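Local coordinates for GCN5-related N-acetyltransferase (Arthrobacter sp., PDB 2R1I), which probably transfers an acetyl group from acetyl-CoA to the amine of an acceptor, as a putative acetyltransferase of the GNAT family, at the interface of chains A and B. Sequence-based numbering; all coordinates share one arbitrary frame. Chains: chain A/B, GCN5-related N-acetyltransferase.

Contact 1: the interface of chains A and B. Residues chain A 139-140, 146, 150, 156, 164; chain B 163-164, 166, 168.
The phenol hydroxyl of B:Tyr168 reaches from strand 165-171 of chain B into a polar cluster of chain A, in the deposited dimer of two GNAT-family (GCN5-related N-acetyltransferase) chains. Hydrogen bonds converge on this oxygen. B:Tyr168 OH donates to the carboxylate OE2 of A:Glu150 at 2.6 Å, on the anti side and 32° out of the carboxylate plane. It accepts from the guanidinium NE of A:Arg146 at 3.1 Å. The side-chain amide ND2 of A:Asn156, also 3.1 Å from OH of B:Tyr168, donates a further hydrogen bond to it. With CG of A:Glu150 anti to its carbonyl carbon and the chain extended beyond, OE2 arrives at the edge of the tyrosine ring, in its plane.

Charge pairing across the contact is long-range. NH1 of A:Arg146 lies 3.9 Å from OE2 of B:Glu163, a salt bridge whose guanidinium and carboxylate planes stand 83° apart, far from coplanar. Within chain A, the same NH1 donates to the carbonyl O of A:Gly140 at 2.9 Å, in the carbonyl plane and on a lone pair. The bend of A:Arg146 at chi3 (62°) lets NE point to the phenol, somewhat tilted from the guanidinium plane, while NH1 reaches the glycine. The backbone bond from A:Gly140 N to B:Pro164 O is weak.

Apolar packing lies over one face of each flat group. Methyl CD1 of B:Leu166 sits over the centre of the guanidinium, 3.4 Å from CZ of A:Arg146, while its other methyl, CD2, is 4.0 Å from CB of A:Pro164. CB of A:Asn156 lies over the middle of a B:Tyr168 face, 3.7 Å from the ring centroid, in a CH-pi contact.

Contact 2: the interface of chains A and B. Residues chain A 167-171; chain B 132-135.
An intermolecular antiparallel beta-sheet forms here: strand 165-171 of chain A pairs with strand 133-139 of chain B and joins the two subunits of the deposited dimer through main-chain hydrogen bonds. The pairing is set by bridges of A:Tyr169 with B:Glu135, A:Arg170 with B:Leu134 and A:Glu171 with B:Leu133. At its centre A:Arg170 and B:Leu134 exchange a reciprocal pair of bonds, N of A:Arg170 to O of B:Leu134 at 2.9 Å and N of B:Leu134 to O of A:Arg170 at 3.1 Å.

Side chains add a polar contact at one end. The phenol OH of A:Tyr167 donates to OE2 of B:Glu135 at 2.7 Å, meeting the carboxylate on its anti side. The carboxylate stands nearly perpendicular to the ring, 85° between planes, and its CD lies at the ring edge, 3.5 Å from CE1 of A:Tyr167. With CG anti to the backbone N (chi1 168°), the A:Tyr167 side chain crosses B:Glu135 obliquely, and the extended glutamate chain carries OE2 to the phenol.

Further along, methyl CD1 of B:Leu133 touches CD2 of the A:Tyr169 ring at 3.7 Å, off the ring plane, and also packs against the carbonyl O of A:Arg170.

In the fold, the C-terminal strand of chain A thus lies beside the strand of chain B that follows helix 109-128, so the sheet is shared between subunits.

Contact 1: the interface of chains A and B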
# COMPACT_ATOMS: atom_id res chain seq x y z
N ASP A 139 12.05 -3.86 6.15
CA ASP A 139 13.25 -3.12 6.61
C ASP A 139 14.48 -3.72 5.97
O ASP A 139 14.66 -4.94 5.97
CB ASP A 139 13.35 -3.16 8.14
CG ASP A 139 14.48 -2.28 8.69
OD1 ASP A 139 15.63 -2.28 8.16
OD2 ASP A 139 14.20 -1.56 9.68
N GLY A 140 15.35 -2.87 5.41
CA GLY A 140 16.53 -3.35 4.72
C GLY A 140 17.45 -4.12 5.66
O GLY A 140 18.17 -5.01 5.22
N ARG A 146 14.05 -10.68 4.26
CA ARG A 146 14.42 -10.51 2.86
C ARG A 146 14.77 -11.86 2.21
O ARG A 146 14.30 -12.16 1.10
CB ARG A 146 15.56 -9.50 2.70
CG ARG A 146 15.24 -8.11 3.24
CD ARG A 146 16.43 -7.21 3.16
NE ARG A 146 16.91 -6.98 1.80
CZ ARG A 146 17.97 -6.23 1.51
NH1 ARG A 146 18.64 -5.62 2.47
NH2 ARG A 146 18.34 -6.07 0.26
N GLU A 150 12.44 -13.46 -0.84
CA GLU A 150 13.15 -13.58 -2.11
C GLU A 150 13.17 -15.04 -2.57
O GLU A 150 13.11 -15.31 -3.76
CB GLU A 150 14.57 -12.97 -2.03
CG GLU A 150 14.57 -11.47 -1.95
CD GLU A 150 15.93 -10.84 -1.75
OE1 GLU A 150 16.93 -11.58 -1.67
OE2 GLU A 150 16.01 -9.58 -1.68
N ASN A 156 12.70 -6.86 -5.10
CA ASN A 156 12.66 -5.43 -4.78
C ASN A 156 13.13 -4.55 -5.94
O ASN A 156 13.21 -3.33 -5.82
CB ASN A 156 13.46 -5.10 -3.51
CG ASN A 156 14.93 -5.43 -3.63
OD1 ASN A 156 15.48 -5.54 -4.73
ND2 ASN A 156 15.59 -5.59 -2.49
N PRO A 164 17.26 -1.24 -5.85
CA PRO A 164 16.09 -1.41 -4.99
C PRO A 164 15.07 -0.32 -5.04
O PRO A 164 15.41 0.87 -5.11
CB PRO A 164 16.73 -1.44 -3.59
CG PRO A 164 18.01 -2.08 -3.84
CD PRO A 164 18.50 -1.45 -5.08
N GLU B 163 19.10 1.76 7.74
CA GLU B 163 19.20 1.77 6.30
C GLU B 163 17.82 1.82 5.67
O GLU B 163 16.83 1.76 6.39
CB GLU B 163 19.93 0.51 5.85
CG GLU B 163 19.14 -0.79 5.89
CD GLU B 163 19.98 -1.96 5.40
OE1 GLU B 163 20.82 -2.46 6.20
OE2 GLU B 163 19.82 -2.34 4.22
N PRO B 164 17.76 1.96 4.34
CA PRO B 164 16.48 2.06 3.66
C PRO B 164 15.47 0.94 3.89
O PRO B 164 15.83 -0.24 3.98
CB PRO B 164 16.89 2.08 2.18
CG PRO B 164 18.17 2.77 2.18
CD PRO B 164 18.86 2.15 3.38
N LEU B 166 12.51 -1.12 2.14
CA LEU B 166 12.41 -1.59 0.77
C LEU B 166 11.01 -2.04 0.36
O LEU B 166 10.27 -2.57 1.18
CB LEU B 166 13.35 -2.78 0.58
CG LEU B 166 14.84 -2.55 0.96
CD1 LEU B 166 15.64 -3.84 0.76
CD2 LEU B 166 15.40 -1.41 0.14
N TYR B 168 8.99 -4.65 -1.96
CA TYR B 168 8.99 -5.95 -2.62
C TYR B 168 7.62 -6.25 -3.25
O TYR B 168 6.56 -5.82 -2.74
CB TYR B 168 9.32 -7.06 -1.60
CG TYR B 168 10.78 -7.22 -1.28
CD1 TYR B 168 11.39 -6.43 -0.28
CD2 TYR B 168 11.55 -8.20 -1.89
CE1 TYR B 168 12.77 -6.57 0.03
CE2 TYR B 168 12.89 -8.36 -1.57
CZ TYR B 168 13.49 -7.55 -0.60
OH TYR B 168 14.84 -7.71 -0.34

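Contact 2: the interface of chains A and B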
# COMPACT_ATOMS: atom_id res chain seq x y z
N TYR A 167 10.73 2.30 0.13
CA TYR A 167 9.52 2.70 0.81
C TYR A 167 9.78 3.99 1.58
O TYR A 167 10.69 4.06 2.42
CB TYR A 167 9.07 1.56 1.76
CG TYR A 167 7.98 1.95 2.75
CD1 TYR A 167 6.63 1.95 2.37
CD2 TYR A 167 8.28 2.30 4.05
CE1 TYR A 167 5.60 2.29 3.29
CE2 TYR A 167 7.29 2.66 4.95
CZ TYR A 167 5.95 2.63 4.60
OH TYR A 167 4.99 2.99 5.53
N TYR A 168 8.98 5.01 1.29
CA TYR A 168 9.02 6.29 1.95
C TYR A 168 7.71 6.54 2.66
O TYR A 168 6.62 6.12 2.21
CB TYR A 168 9.20 7.41 0.93
CG TYR A 168 10.64 7.70 0.53
CD1 TYR A 168 11.29 6.92 -0.44
CD2 TYR A 168 11.34 8.74 1.12
CE1 TYR A 168 12.59 7.19 -0.80
CE2 TYR A 168 12.63 9.01 0.76
CZ TYR A 168 13.26 8.23 -0.19
OH TYR A 168 14.56 8.55 -0.54
N TYR A 169 7.77 7.23 3.80
CA TYR A 169 6.53 7.62 4.46
C TYR A 169 6.65 8.97 5.15
O TYR A 169 7.76 9.45 5.39
CB TYR A 169 6.09 6.56 5.46
CG TYR A 169 6.97 6.57 6.68
CD1 TYR A 169 8.24 6.00 6.63
CD2 TYR A 169 6.58 7.25 7.83
CE1 TYR A 169 9.08 6.05 7.77
CE2 TYR A 169 7.42 7.29 8.95
CZ TYR A 169 8.65 6.68 8.89
OH TYR A 169 9.51 6.70 9.98
N ARG A 170 5.48 9.53 5.49
CA ARG A 170 5.40 10.80 6.19
C ARG A 170 4.25 10.62 7.16
O ARG A 170 3.16 10.20 6.77
CB ARG A 170 5.12 11.97 5.26
CG ARG A 170 5.08 13.28 6.01
CD ARG A 170 4.78 14.48 5.18
NE ARG A 170 4.69 15.59 6.13
CZ ARG A 170 4.06 16.73 5.92
NH1 ARG A 170 3.48 16.99 4.76
NH2 ARG A 170 4.02 17.63 6.89
N GLU A 171 4.54 10.87 8.44
CA GLU A 171 3.52 10.84 9.49
C GLU A 171 2.82 12.18 9.46
O GLU A 171 3.49 13.20 9.41
CB GLU A 171 4.17 10.61 10.86
CG GLU A 171 4.64 9.18 11.00
CD GLU A 171 5.35 8.89 12.32
OE1 GLU A 171 6.28 9.64 12.69
OE2 GLU A 171 4.97 7.88 12.97
N ALA B 132 -3.26 9.25 9.24
CA ALA B 132 -2.07 9.75 9.90
C ALA B 132 -0.77 9.32 9.21
O ALA B 132 0.33 9.57 9.70
CB ALA B 132 -2.07 9.33 11.37
N LEU B 133 -0.89 8.73 8.04
CA LEU B 133 0.25 8.15 7.39
C LEU B 133 0.01 8.20 5.88
O LEU B 133 -1.04 7.75 5.38
CB LEU B 133 0.44 6.69 7.84
CG LEU B 133 1.68 5.94 7.33
CD1 LEU B 133 2.97 6.69 7.74
CD2 LEU B 133 1.66 4.47 7.83
N LEU B 134 1.02 8.72 5.17
CA LEU B 134 1.07 8.72 3.70
C LEU B 134 2.36 8.04 3.27
O LEU B 134 3.44 8.44 3.69
CB LEU B 134 0.98 10.13 3.16
CG LEU B 134 0.98 10.29 1.62
CD1 LEU B 134 -0.09 9.46 0.92
CD2 LEU B 134 0.79 11.81 1.29
N GLU B 135 2.23 7.01 2.46
CA GLU B 135 3.29 6.15 1.96
C GLU B 135 3.54 6.40 0.44
O GLU B 135 2.62 6.75 -0.32
CB GLU B 135 2.84 4.69 2.14
CG GLU B 135 2.52 4.34 3.58
CD GLU B 135 2.14 2.88 3.75
OE1 GLU B 135 1.41 2.33 2.87
OE2 GLU B 135 2.52 2.31 4.79

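Contact 1 and contact 2 have C-alpha centres about 16 Å apart and belong to one two-fold symmetric interface. They draw on the same elements in opposite chains: strand 165-171 comes from chain B in contact 1 and from chain A in contact 2, while strand 133-139 contributes its end at A:Asp139 to the first and its start at B:Leu133 to the second. Tyr168 appears in both, by its side chain as B:Tyr168 and its backbone carbonyl as A:Tyr168. Symmetry repeats each contact, so each C-terminal strand serves both. This reciprocal strand pairing is consistent with a stable dimer, although the structure alone does not show the solution state.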